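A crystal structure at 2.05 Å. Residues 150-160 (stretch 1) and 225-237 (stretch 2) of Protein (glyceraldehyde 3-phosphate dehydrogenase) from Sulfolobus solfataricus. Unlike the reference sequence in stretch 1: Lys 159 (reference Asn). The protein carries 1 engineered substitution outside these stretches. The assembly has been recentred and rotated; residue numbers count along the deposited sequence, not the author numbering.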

# COMPACT_ATOMS: atom_id res chain seq x y z
N THR A 150 -25.63 -14.37 -1.72
CA THR A 150 -25.08 -15.32 -2.67
C THR A 150 -25.33 -16.78 -2.27
O THR A 150 -25.73 -17.57 -3.16
CB THR A 150 -23.56 -15.14 -2.87
OG1 THR A 150 -23.33 -13.78 -3.26
CG2 THR A 150 -22.99 -16.12 -3.88
N VAL A 151 -25.11 -17.18 -1.03
CA VAL A 151 -25.28 -18.58 -0.61
C VAL A 151 -26.74 -19.02 -0.73
O VAL A 151 -27.03 -20.18 -1.05
CB VAL A 151 -24.76 -18.85 0.80
CG1 VAL A 151 -25.21 -20.19 1.36
CG2 VAL A 151 -23.19 -18.84 0.80
N ASN A 152 -27.65 -18.11 -0.47
CA ASN A 152 -29.07 -18.17 -0.53
C ASN A 152 -29.57 -18.64 -1.88
O ASN A 152 -30.56 -19.35 -1.95
CB ASN A 152 -29.72 -16.84 -0.11
CG ASN A 152 -31.17 -16.93 0.27
OD1 ASN A 152 -31.60 -17.44 1.32
ND2 ASN A 152 -32.02 -16.38 -0.60
N LYS A 153 -28.81 -18.43 -2.95
CA LYS A 153 -29.13 -18.98 -4.25
C LYS A 153 -29.00 -20.50 -4.30
O LYS A 153 -29.58 -21.17 -5.17
CB LYS A 153 -28.22 -18.37 -5.31
CG LYS A 153 -28.40 -16.88 -5.52
CD LYS A 153 -27.53 -16.38 -6.69
CE LYS A 153 -27.46 -14.86 -6.67
NZ LYS A 153 -27.21 -14.25 -8.01
N VAL A 154 -28.17 -21.08 -3.46
CA VAL A 154 -27.98 -22.53 -3.45
C VAL A 154 -29.06 -23.16 -2.57
O VAL A 154 -29.66 -24.15 -3.00
CB VAL A 154 -26.58 -22.92 -2.98
CG1 VAL A 154 -26.45 -24.43 -2.84
CG2 VAL A 154 -25.55 -22.37 -3.95
N SER A 155 -29.36 -22.52 -1.45
CA SER A 155 -30.41 -22.98 -0.55
C SER A 155 -30.70 -21.89 0.46
O SER A 155 -29.79 -21.17 0.90
CB SER A 155 -30.05 -24.27 0.18
OG SER A 155 -30.97 -24.51 1.23
N LYS A 156 -31.98 -21.74 0.79
CA LYS A 156 -32.37 -20.64 1.65
C LYS A 156 -31.55 -20.59 2.95
O LYS A 156 -31.49 -21.60 3.65
CB LYS A 156 -33.85 -20.78 2.02
CG LYS A 156 -34.40 -19.48 2.58
CD LYS A 156 -35.86 -19.61 2.97
CE LYS A 156 -36.26 -18.47 3.89
NZ LYS A 156 -35.87 -17.14 3.35
N VAL A 157 -31.01 -19.44 3.29
CA VAL A 157 -30.27 -19.27 4.54
C VAL A 157 -31.28 -19.09 5.66
O VAL A 157 -32.07 -18.15 5.71
CB VAL A 157 -29.29 -18.08 4.50
CG1 VAL A 157 -28.67 -17.80 5.85
CG2 VAL A 157 -28.24 -18.39 3.42
N GLU A 158 -31.23 -20.06 6.57
CA GLU A 158 -32.20 -20.05 7.67
C GLU A 158 -31.62 -19.48 8.94
O GLU A 158 -32.34 -18.91 9.76
CB GLU A 158 -32.63 -21.53 7.87
CG GLU A 158 -33.41 -22.03 6.67
CD GLU A 158 -34.77 -21.37 6.54
OE1 GLU A 158 -35.12 -20.51 7.38
OE2 GLU A 158 -35.50 -21.70 5.59
N LYS A 159 -30.29 -19.59 9.07
CA LYS A 159 -29.64 -19.08 10.27
C LYS A 159 -28.16 -18.75 10.08
O LYS A 159 -27.44 -19.40 9.38
CB LYS A 159 -29.77 -20.13 11.41
CG LYS A 159 -29.45 -19.47 12.75
CD LYS A 159 -29.22 -20.47 13.85
CE LYS A 159 -30.48 -21.26 14.19
NZ LYS A 159 -30.30 -22.00 15.47
N VAL A 160 -27.73 -17.65 10.72
CA VAL A 160 -26.34 -17.22 10.65
C VAL A 160 -25.82 -16.95 12.07
O VAL A 160 -26.44 -16.18 12.80
CB VAL A 160 -26.15 -15.91 9.84
CG1 VAL A 160 -24.67 -15.43 9.89
CG2 VAL A 160 -26.53 -16.08 8.38
N ILE A 225 -23.36 -20.99 8.84
CA ILE A 225 -24.67 -20.77 8.20
C ILE A 225 -25.47 -22.07 8.27
O ILE A 225 -24.94 -23.16 8.09
CB ILE A 225 -24.48 -20.37 6.72
CG1 ILE A 225 -23.77 -19.02 6.54
CG2 ILE A 225 -25.83 -20.31 5.98
CD1 ILE A 225 -23.26 -18.85 5.11
N THR A 226 -26.78 -21.93 8.59
CA THR A 226 -27.64 -23.12 8.54
C THR A 226 -28.63 -22.92 7.38
O THR A 226 -29.22 -21.84 7.31
CB THR A 226 -28.45 -23.34 9.83
OG1 THR A 226 -27.54 -23.37 10.91
CG2 THR A 226 -29.25 -24.64 9.74
N LEU A 227 -28.62 -23.83 6.44
CA LEU A 227 -29.47 -23.75 5.25
C LEU A 227 -30.76 -24.56 5.40
O LEU A 227 -30.89 -25.45 6.24
CB LEU A 227 -28.70 -24.32 4.04
CG LEU A 227 -27.32 -23.69 3.82
CD1 LEU A 227 -26.55 -24.41 2.73
CD2 LEU A 227 -27.46 -22.21 3.52
N LYS A 228 -31.73 -24.28 4.53
CA LYS A 228 -33.03 -24.95 4.64
C LYS A 228 -32.90 -26.41 4.27
O LYS A 228 -33.49 -27.32 4.84
CB LYS A 228 -34.02 -24.21 3.74
CG LYS A 228 -35.27 -25.00 3.36
CD LYS A 228 -36.48 -24.06 3.38
CE LYS A 228 -37.54 -24.47 2.37
NZ LYS A 228 -38.81 -23.74 2.62
N ASP A 229 -32.12 -26.64 3.22
CA ASP A 229 -31.90 -27.95 2.66
C ASP A 229 -30.45 -28.41 2.75
O ASP A 229 -29.57 -27.57 2.90
CB ASP A 229 -32.27 -27.86 1.13
CG ASP A 229 -33.52 -27.01 0.96
OD1 ASP A 229 -34.56 -27.38 1.57
OD2 ASP A 229 -33.42 -25.93 0.32
N LYS A 230 -30.24 -29.72 2.63
CA LYS A 230 -28.89 -30.26 2.63
C LYS A 230 -28.30 -29.97 1.26
O LYS A 230 -29.04 -30.00 0.26
CB LYS A 230 -28.87 -31.76 2.91
CG LYS A 230 -29.71 -32.19 4.11
CD LYS A 230 -29.66 -33.70 4.30
CE LYS A 230 -30.47 -34.14 5.51
NZ LYS A 230 -31.90 -34.41 5.17
N VAL A 231 -27.05 -29.56 1.17
CA VAL A 231 -26.47 -29.20 -0.12
C VAL A 231 -25.13 -29.89 -0.33
O VAL A 231 -24.53 -30.38 0.62
CB VAL A 231 -26.24 -27.68 -0.31
CG1 VAL A 231 -27.50 -26.86 -0.18
CG2 VAL A 231 -25.17 -27.16 0.63
N GLU A 232 -24.61 -29.70 -1.54
CA GLU A 232 -23.28 -30.21 -1.86
C GLU A 232 -22.25 -29.09 -1.83
O GLU A 232 -22.51 -27.98 -2.32
CB GLU A 232 -23.33 -30.83 -3.26
CG GLU A 232 -24.03 -32.18 -3.32
CD GLU A 232 -23.11 -33.32 -2.92
OE1 GLU A 232 -21.98 -33.04 -2.44
OE2 GLU A 232 -23.51 -34.49 -3.08
N LYS A 233 -21.05 -29.37 -1.33
CA LYS A 233 -19.99 -28.38 -1.30
C LYS A 233 -19.75 -27.76 -2.68
O LYS A 233 -19.65 -26.55 -2.83
CB LYS A 233 -18.66 -28.99 -0.83
CG LYS A 233 -17.54 -27.95 -0.78
CD LYS A 233 -16.19 -28.65 -0.77
CE LYS A 233 -15.29 -28.12 0.34
NZ LYS A 233 -14.80 -29.24 1.20
N LYS A 234 -19.67 -28.62 -3.70
CA LYS A 234 -19.48 -28.19 -5.07
C LYS A 234 -20.47 -27.10 -5.48
O LYS A 234 -20.09 -26.21 -6.25
CB LYS A 234 -19.56 -29.38 -6.04
CG LYS A 234 -20.90 -30.11 -5.98
CD LYS A 234 -20.91 -31.31 -6.93
CE LYS A 234 -21.84 -32.41 -6.41
NZ LYS A 234 -21.70 -33.66 -7.21
N ASP A 235 -21.70 -27.14 -5.01
CA ASP A 235 -22.65 -26.07 -5.34
C ASP A 235 -22.38 -24.78 -4.59
O ASP A 235 -22.49 -23.70 -5.18
CB ASP A 235 -24.09 -26.58 -5.11
CG ASP A 235 -24.40 -27.63 -6.19
OD1 ASP A 235 -23.70 -27.62 -7.24
OD2 ASP A 235 -25.30 -28.44 -5.97
N ILE A 236 -21.93 -24.88 -3.34
CA ILE A 236 -21.59 -23.66 -2.58
C ILE A 236 -20.36 -22.99 -3.18
O ILE A 236 -20.24 -21.79 -3.37
CB ILE A 236 -21.24 -24.06 -1.13
CG1 ILE A 236 -22.48 -24.65 -0.44
CG2 ILE A 236 -20.66 -22.91 -0.33
CD1 ILE A 236 -23.69 -23.74 -0.51
N LEU A 237 -19.40 -23.85 -3.51
CA LEU A 237 -18.13 -23.46 -4.06
C LEU A 237 -18.35 -22.83 -5.43
O LEU A 237 -17.77 -21.79 -5.75
CB LEU A 237 -17.19 -24.68 -4.17
CG LEU A 237 -15.82 -24.38 -4.80
CD1 LEU A 237 -15.10 -23.30 -4.00
CD2 LEU A 237 -14.95 -25.62 -4.89
O HOH W 1 -34.22 -23.05 -0.53

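What holds the two strands edge to edge? They run antiparallel, joined by backbone hydrogen bonds. Thr 226 N donates to Lys 159 O at 2.7 Å, and Lys 228 N donates to Lys 156 O at 2.8 Å. Between these, a beta bulge shifts the register by one, so Thr 226 O accepts two bonds, from Glu 158 N at 2.8 Å and Lys 159 N at 3.1 Å.

Which bumps fill which hollows on the buried face? Val 157, Val 160, Ile 225 and Leu 227 share that face, and Val 151 from the helix packs against it. Leu 227 CD2 rests against both valines, 3.7 Å from Val 151 CG1 and 3.9 Å from Val 157 CG2. Val 157 CG1 in turn rests 3.8 Å from Ile 225 CG2.

Where does Val 154 fit? It points toward the other stretch, into a hollow lined by Val 231, Asp 235 and Ile 236. Its CG1 lies 3.8 Å from Val 231 CG1 and 3.7 Å from Ile 236 CD1, while its CG2 meets Asp 235 O at 3.6 Å.

How is the turn fastened? Ser 155 OG donates a hydrogen bond to Asp 229 OD2 at 3.0 Å, and its CB packs 3.7 Å from Val 231 CG1. A water bridges Lys 156 N and the same Asp 229 OD2.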